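Peroxisomal membrane protein LPX1 (Saccharomyces cerevisiae, PDB 2Y6U) hydrolyses ester bonds in lipids as a peroxisomal alpha/beta-hydrolase with acyl esterase, lipase and phospholipase A activity. Local coordinates at the interface of chains A and B. Numbering follows the deposited sequence. Chains: chain A/B, Peroxisomal membrane protein LPX1.

Contact 1: the interface of chains A and B. Residues chain A 126, 158-161; chain B 17-19, 116, 119.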
# COMPACT_ATOMS: atom_id res chain seq x y z
N THR A 126 -3.67 2.58 10.12
CA THR A 126 -4.40 3.62 9.48
C THR A 126 -5.83 3.72 10.01
O THR A 126 -6.44 4.83 10.06
CB THR A 126 -4.45 3.49 7.90
OG1 THR A 126 -4.90 2.18 7.55
CG2 THR A 126 -2.93 3.72 7.36
N GLN A 158 3.31 3.80 2.31
CA GLN A 158 2.37 4.84 2.81
C GLN A 158 3.24 5.92 3.55
O GLN A 158 3.39 5.88 4.76
CB GLN A 158 1.41 4.19 3.75
CG GLN A 158 0.37 5.21 4.46
CD GLN A 158 -0.11 6.27 3.56
OE1 GLN A 158 0.60 7.26 3.33
NE2 GLN A 158 -1.32 6.09 2.99
N PRO A 159 3.81 6.84 2.82
CA PRO A 159 4.74 7.71 3.41
C PRO A 159 4.10 8.89 4.17
O PRO A 159 4.80 9.82 4.65
CB PRO A 159 5.53 8.23 2.15
CG PRO A 159 4.55 8.31 1.12
CD PRO A 159 3.78 7.03 1.37
N ASN A 160 2.80 8.87 4.40
CA ASN A 160 2.16 10.00 5.06
C ASN A 160 1.73 9.65 6.48
O ASN A 160 1.04 10.41 7.11
CB ASN A 160 0.99 10.40 4.20
CG ASN A 160 1.39 10.71 2.82
OD1 ASN A 160 2.14 11.66 2.61
ND2 ASN A 160 0.88 9.91 1.80
N LEU A 161 2.11 8.48 6.99
CA LEU A 161 1.65 8.03 8.27
C LEU A 161 2.69 8.28 9.38
O LEU A 161 2.33 8.90 10.35
CB LEU A 161 1.27 6.57 8.28
CG LEU A 161 0.66 5.90 9.56
CD1 LEU A 161 -0.64 6.55 9.88
CD2 LEU A 161 0.57 4.33 9.32
N TRP B 17 -6.40 6.66 3.51
CA TRP B 17 -5.88 7.66 4.48
C TRP B 17 -4.68 7.04 5.12
O TRP B 17 -4.68 5.81 5.45
CB TRP B 17 -6.99 8.04 5.54
CG TRP B 17 -6.50 9.09 6.52
CD1 TRP B 17 -6.66 10.44 6.41
CD2 TRP B 17 -5.68 8.87 7.68
NE1 TRP B 17 -5.98 11.08 7.41
CE2 TRP B 17 -5.40 10.15 8.23
CE3 TRP B 17 -5.17 7.76 8.31
CZ2 TRP B 17 -4.57 10.31 9.35
CZ3 TRP B 17 -4.39 7.91 9.43
CH2 TRP B 17 -4.07 9.19 9.92
N PRO B 18 -3.65 7.85 5.38
CA PRO B 18 -3.42 9.26 5.10
C PRO B 18 -3.01 9.50 3.68
O PRO B 18 -2.88 8.56 2.91
CB PRO B 18 -2.32 9.66 6.10
CG PRO B 18 -1.56 8.40 6.31
CD PRO B 18 -2.57 7.26 6.16
N ARG B 19 -2.86 10.79 3.39
CA ARG B 19 -2.66 11.31 2.05
C ARG B 19 -1.52 12.33 2.09
O ARG B 19 -1.08 12.74 3.15
CB ARG B 19 -3.95 11.92 1.47
CG ARG B 19 -5.19 10.97 1.62
CD ARG B 19 -6.37 11.58 0.90
NE ARG B 19 -6.32 11.54 -0.56
CZ ARG B 19 -6.63 10.45 -1.30
NH1 ARG B 19 -6.96 9.32 -0.68
NH2 ARG B 19 -6.70 10.51 -2.63
N ASP B 116 -1.47 8.38 -4.17
CA ASP B 116 -2.66 8.39 -3.24
C ASP B 116 -3.89 7.85 -4.01
O ASP B 116 -4.65 7.03 -3.49
CB ASP B 116 -2.98 9.77 -2.74
CG ASP B 116 -1.94 10.36 -1.82
OD1 ASP B 116 -0.90 9.73 -1.49
OD2 ASP B 116 -2.12 11.59 -1.45
N ARG B 119 -3.60 4.18 -4.22
CA ARG B 119 -4.08 3.64 -2.97
C ARG B 119 -5.65 3.57 -2.86
O ARG B 119 -6.19 2.63 -2.23
CB ARG B 119 -3.45 4.34 -1.72
CG ARG B 119 -1.95 4.08 -1.53
CD ARG B 119 -1.24 4.45 -0.19
NE ARG B 119 -0.81 5.80 -0.47
CZ ARG B 119 0.36 6.18 -0.90
NH1 ARG B 119 1.34 5.43 -1.05
NH2 ARG B 119 0.48 7.40 -1.28
O HOH W 1 -3.37 4.03 3.50
O HOH W 2 1.66 10.31 -0.84
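A:Gln158 and B:Pro18 meet where the two alpha/beta-hydrolase subunits of the dimer face each other. The chain A residues lie in loops, A:Gln158 directly after helix 146-157. B:Trp17 to B:Arg19 form a loop with a cis peptide bond before B:Pro18. B:Arg119 and B:Asp116 come from helix 114-125.

The direct polar link is weak. The amide NE2 of A:Gln158 gives a bent hydrogen bond to the backbone O of B:Pro18 at 2.9 Å, with 125° at the hydrogen. The same NE2 bonds more straightly to water 1 (163°), which passes the link on to the backbone O of B:Trp17. A second bridge runs from A:Asn160 ND2 through water 2 to OD1 of B:Asp116.

Bonds within each side fix these groups. OE1 of A:Gln158 takes the backbone N of A:Asn160 on an in-plane lone pair at 2.9 Å, which limits rotation of the amide. OD1 of B:Asp116 takes NH2 of B:Arg119 at 2.7 Å on its anti lone pair, in the guanidinium plane, as a salt bridge.

Apolar packing centres on the ring of B:Pro18. Its CD lies 3.7 Å from A:Gln158 CD and 3.8 Å from A:Thr126 CG2. Its CG lies 3.8 Å from A:Leu161 CA. A:Leu161 CG is anti to its backbone N (chi1 -176°), and CD1 reaches B:Trp17 CZ3 at 4.0 Å, the two side chains crossing at about a right angle.

Contact 2: the interface of chains A and B. Residues chain A 110, 190, 260, 264, 267-268; chain B 367, 371, 374-375, 378.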
# COMPACT_ATOMS: atom_id res chain seq x y z
N THR A 110 3.50 -21.57 3.58
CA THR A 110 4.96 -21.53 3.72
C THR A 110 5.55 -20.16 3.33
O THR A 110 6.70 -19.85 3.66
CB THR A 110 5.60 -22.59 2.90
OG1 THR A 110 5.20 -22.41 1.53
CG2 THR A 110 5.08 -23.98 3.41
N PRO A 190 13.87 -18.41 -2.66
CA PRO A 190 14.13 -18.57 -1.25
C PRO A 190 15.30 -19.54 -0.93
O PRO A 190 15.45 -20.59 -1.56
CB PRO A 190 12.78 -19.06 -0.69
CG PRO A 190 12.00 -19.53 -1.82
CD PRO A 190 12.56 -18.94 -3.08
N ALA A 260 7.82 -24.28 12.83
CA ALA A 260 7.89 -24.13 11.35
C ALA A 260 7.77 -22.69 10.91
O ALA A 260 8.51 -22.23 10.01
CB ALA A 260 6.82 -25.01 10.68
N LEU A 264 10.47 -20.36 8.93
CA LEU A 264 10.08 -19.68 7.71
C LEU A 264 10.37 -18.18 7.68
O LEU A 264 10.41 -17.58 6.58
CB LEU A 264 8.57 -19.89 7.45
CG LEU A 264 8.12 -21.27 7.05
CD1 LEU A 264 6.61 -21.49 7.10
CD2 LEU A 264 8.71 -21.66 5.67
N MET A 267 13.78 -17.98 5.73
CA MET A 267 14.01 -18.83 4.57
C MET A 267 13.57 -18.15 3.27
O MET A 267 13.72 -18.71 2.23
CB MET A 267 13.21 -20.12 4.76
CG MET A 267 13.78 -20.97 5.96
SD MET A 267 12.66 -22.35 6.46
CE MET A 267 12.80 -23.39 5.03
N ASN A 268 13.03 -16.95 3.36
CA ASN A 268 12.28 -16.39 2.21
C ASN A 268 12.72 -14.97 1.82
O ASN A 268 12.03 -14.33 1.00
CB ASN A 268 10.83 -16.26 2.72
CG ASN A 268 9.85 -16.40 1.64
OD1 ASN A 268 10.11 -17.00 0.55
ND2 ASN A 268 8.70 -15.74 1.84
N PHE B 367 0.11 -28.90 5.74
CA PHE B 367 1.13 -27.92 6.01
C PHE B 367 2.47 -28.58 6.22
O PHE B 367 3.48 -28.09 5.72
CB PHE B 367 0.84 -27.06 7.25
CG PHE B 367 1.91 -26.16 7.55
CD1 PHE B 367 2.05 -24.95 6.83
CD2 PHE B 367 2.88 -26.50 8.48
CE1 PHE B 367 3.07 -24.12 7.11
CE2 PHE B 367 3.91 -25.66 8.74
CZ PHE B 367 4.04 -24.46 8.03
N PHE B 371 5.71 -27.65 4.15
CA PHE B 371 6.91 -27.17 4.79
C PHE B 371 8.09 -28.07 4.45
O PHE B 371 9.15 -27.55 4.12
CB PHE B 371 6.79 -27.10 6.29
CG PHE B 371 8.04 -26.64 6.96
CD1 PHE B 371 8.32 -25.29 7.04
CD2 PHE B 371 8.93 -27.54 7.53
CE1 PHE B 371 9.44 -24.86 7.67
CE2 PHE B 371 10.09 -27.11 8.16
CZ PHE B 371 10.36 -25.78 8.20
N PHE B 374 9.20 -27.27 0.90
CA PHE B 374 9.79 -25.93 0.81
C PHE B 374 11.19 -25.93 1.42
O PHE B 374 12.14 -25.37 0.82
CB PHE B 374 8.84 -24.92 1.50
CG PHE B 374 9.37 -23.51 1.55
CD1 PHE B 374 9.39 -22.74 0.45
CD2 PHE B 374 9.84 -22.99 2.73
CE1 PHE B 374 9.89 -21.46 0.53
CE2 PHE B 374 10.31 -21.74 2.81
CZ PHE B 374 10.33 -20.96 1.74
N LYS B 375 11.34 -26.56 2.59
CA LYS B 375 12.64 -26.66 3.26
C LYS B 375 13.65 -27.32 2.28
O LYS B 375 14.79 -26.81 2.10
CB LYS B 375 12.52 -27.46 4.56
CG LYS B 375 13.88 -27.78 5.20
CD LYS B 375 13.82 -28.91 6.26
CE LYS B 375 13.48 -30.27 5.67
NZ LYS B 375 14.36 -31.35 6.24
N ALA B 378 14.64 -24.84 -0.32
CA ALA B 378 15.39 -23.68 0.17
C ALA B 378 16.75 -23.97 0.80
O ALA B 378 17.64 -23.11 0.86
CB ALA B 378 14.52 -22.87 1.18
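The backbone O of A:Pro190 lies 3.5 Å from CA of B:Ala378, a contact without a hydrogen bond. No nitrogen or oxygen of one subunit comes within bonding reach of the other here. The patch is apolar. It joins the extended C-terminal helix of this alpha/beta-hydrolase, residues 360-378 of chain B, to loops and helix 259-264 of chain A.

B:Phe367, B:Phe371 and B:Phe374 point from the helix toward chain A. In each, CG is anti to the backbone N; for B:Phe374 chi1 is 177°, which carries its ring out among the groups of chain A. B:Phe374 has more surface hidden by the partner than any other residue of the patch.

A:Leu264 crosses B:Phe374 obliquely, and its CD2 methyl packs tightly at 3.3 Å from CE2. A:Met267 runs antiparallel to B:Phe374, alongside its ring. Its chain bends at chi3 (68°) and brings the CE methyl within 3.7 Å of both B:Phe374 CE2 and B:Lys375 CA. A:Pro190 meets another part of the rim, CG lying 3.7 Å from B:Phe374 CE1. The backbone O of A:Thr110 sits above one face, offset toward the rim.

The CB methyl of A:Ala260 serves two rings. It lies in plane at the edge of B:Phe367, 3.6 Å from CE2, and above one face of B:Phe371, toward the rim. A:Leu264 CG approaches B:Phe371 in plane at its edge, while CD1 of A:Leu264 meets CZ of B:Phe367, tip to tip.

Contact 3: the interface of chains A and B. Residues chain A 25, 106-108; chain B 363, 366-367.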
# COMPACT_ATOMS: atom_id res chain seq x y z
N LEU A 25 -2.63 -21.81 3.33
CA LEU A 25 -2.66 -23.18 2.87
C LEU A 25 -3.52 -23.31 1.64
O LEU A 25 -3.11 -23.97 0.64
CB LEU A 25 -3.15 -24.05 4.05
CG LEU A 25 -2.83 -25.48 3.95
CD1 LEU A 25 -1.27 -25.55 4.02
CD2 LEU A 25 -3.51 -26.23 5.08
N GLY A 106 -3.99 -23.49 11.27
CA GLY A 106 -4.46 -24.28 10.12
C GLY A 106 -4.56 -23.49 8.79
O GLY A 106 -4.79 -24.11 7.78
N ARG A 107 -4.50 -22.16 8.84
CA ARG A 107 -4.61 -21.32 7.65
C ARG A 107 -3.30 -20.90 7.04
O ARG A 107 -3.30 -20.48 5.87
CB ARG A 107 -5.29 -20.00 7.96
CG ARG A 107 -6.69 -20.13 8.53
CD ARG A 107 -7.20 -18.71 8.92
NE ARG A 107 -8.52 -18.86 9.60
CZ ARG A 107 -8.99 -17.96 10.46
NH1 ARG A 107 -8.28 -16.85 10.75
NH2 ARG A 107 -10.15 -18.18 11.06
N LEU A 108 -2.22 -20.95 7.82
CA LEU A 108 -0.94 -20.40 7.37
C LEU A 108 -0.23 -21.34 6.36
O LEU A 108 -0.30 -22.51 6.45
CB LEU A 108 -0.03 -20.16 8.56
CG LEU A 108 -0.46 -19.10 9.59
CD1 LEU A 108 0.43 -19.25 10.86
CD2 LEU A 108 -0.55 -17.69 8.94
N ARG B 363 -5.46 -29.97 7.75
CA ARG B 363 -4.61 -28.79 7.50
C ARG B 363 -3.21 -28.97 8.06
O ARG B 363 -2.25 -28.56 7.42
CB ARG B 363 -5.30 -27.53 7.95
CG ARG B 363 -6.51 -27.23 7.10
CD ARG B 363 -7.41 -26.17 7.75
NE ARG B 363 -8.37 -25.57 6.83
CZ ARG B 363 -8.11 -24.66 5.91
NH1 ARG B 363 -6.92 -24.12 5.82
NH2 ARG B 363 -9.07 -24.24 5.11
N MET B 366 -1.23 -31.38 5.77
CA MET B 366 -0.96 -30.69 4.50
C MET B 366 0.15 -29.63 4.66
O MET B 366 1.05 -29.54 3.85
CB MET B 366 -2.24 -30.04 3.97
CG MET B 366 -3.27 -31.05 3.57
SD MET B 366 -4.93 -30.39 3.64
CE MET B 366 -4.97 -29.57 2.08
N PHE B 367 0.11 -28.90 5.74
CA PHE B 367 1.13 -27.92 6.01
C PHE B 367 2.47 -28.58 6.22
O PHE B 367 3.48 -28.09 5.72
CB PHE B 367 0.84 -27.06 7.25
CG PHE B 367 1.91 -26.16 7.55
CD1 PHE B 367 2.05 -24.95 6.83
CD2 PHE B 367 2.88 -26.50 8.48
CE1 PHE B 367 3.07 -24.12 7.11
CE2 PHE B 367 3.91 -25.66 8.74
CZ PHE B 367 4.04 -24.46 8.03
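A:Gly106 lies in a loop with phi 86°, and its backbone O faces B:Arg363 on helix 360-378. NH1 of B:Arg363 gives this oxygen a hydrogen bond of 2.9 Å, with 155° at the hydrogen. The donor stands above the carbonyl plane and off the lone pairs. The oxygen itself is close to the guanidinium plane.

B:Arg363 starts with CG anti to its carbonyl carbon (chi1 -67°). The chain then runs extended from CG to NE, which lays its methylene groups alongside A:Gly106. CD lies 3.3 Å from A:Gly106 O, and CB lies 4.0 Å from A:Gly106 CA.

A:Leu25 lies slantwise over the start of the arginine chain. Its CD2 methyl lies 3.6 Å from B:Arg363 CB and 3.5 Å from the backbone O of B:Arg363. The other branch, CD1, turns to the next turn of the helix and meets B:Phe367 CA at 3.9 Å. B:Met366 adds a looser contact through CB.

The ring of B:Phe367 brings CD1 to 3.4 Å from the backbone O of A:Leu108, a contact and not a hydrogen bond. An alanine in place of B:Arg363 would probably leave A:Gly106 O without its guanidinium mate and open a gap beyond CB, where CG had met A:Leu25 and CD had met A:Gly106 O.

The patch gives the early turns of the extended C-terminal helix a polar hold on the partner subunit and adds to the dimer contacts.

Contact 2 and contact 3 are neighbours, their C-alpha centres about 13 Å apart. Both use helix 360-378 of chain B and share B:Phe367, so together they fix a long stretch of that helix on chain A. Contact 1 lies about 32 Å from contact 2 and 33 Å from contact 3, and uses other elements, including helix 114-125 of chain B. The two-fold axis repeats every contact with the chains exchanged, so each subunit both gives and receives a C-terminal helix. That helix is dispensable for dimerization; contact 1 is a place where the subunits meet without it.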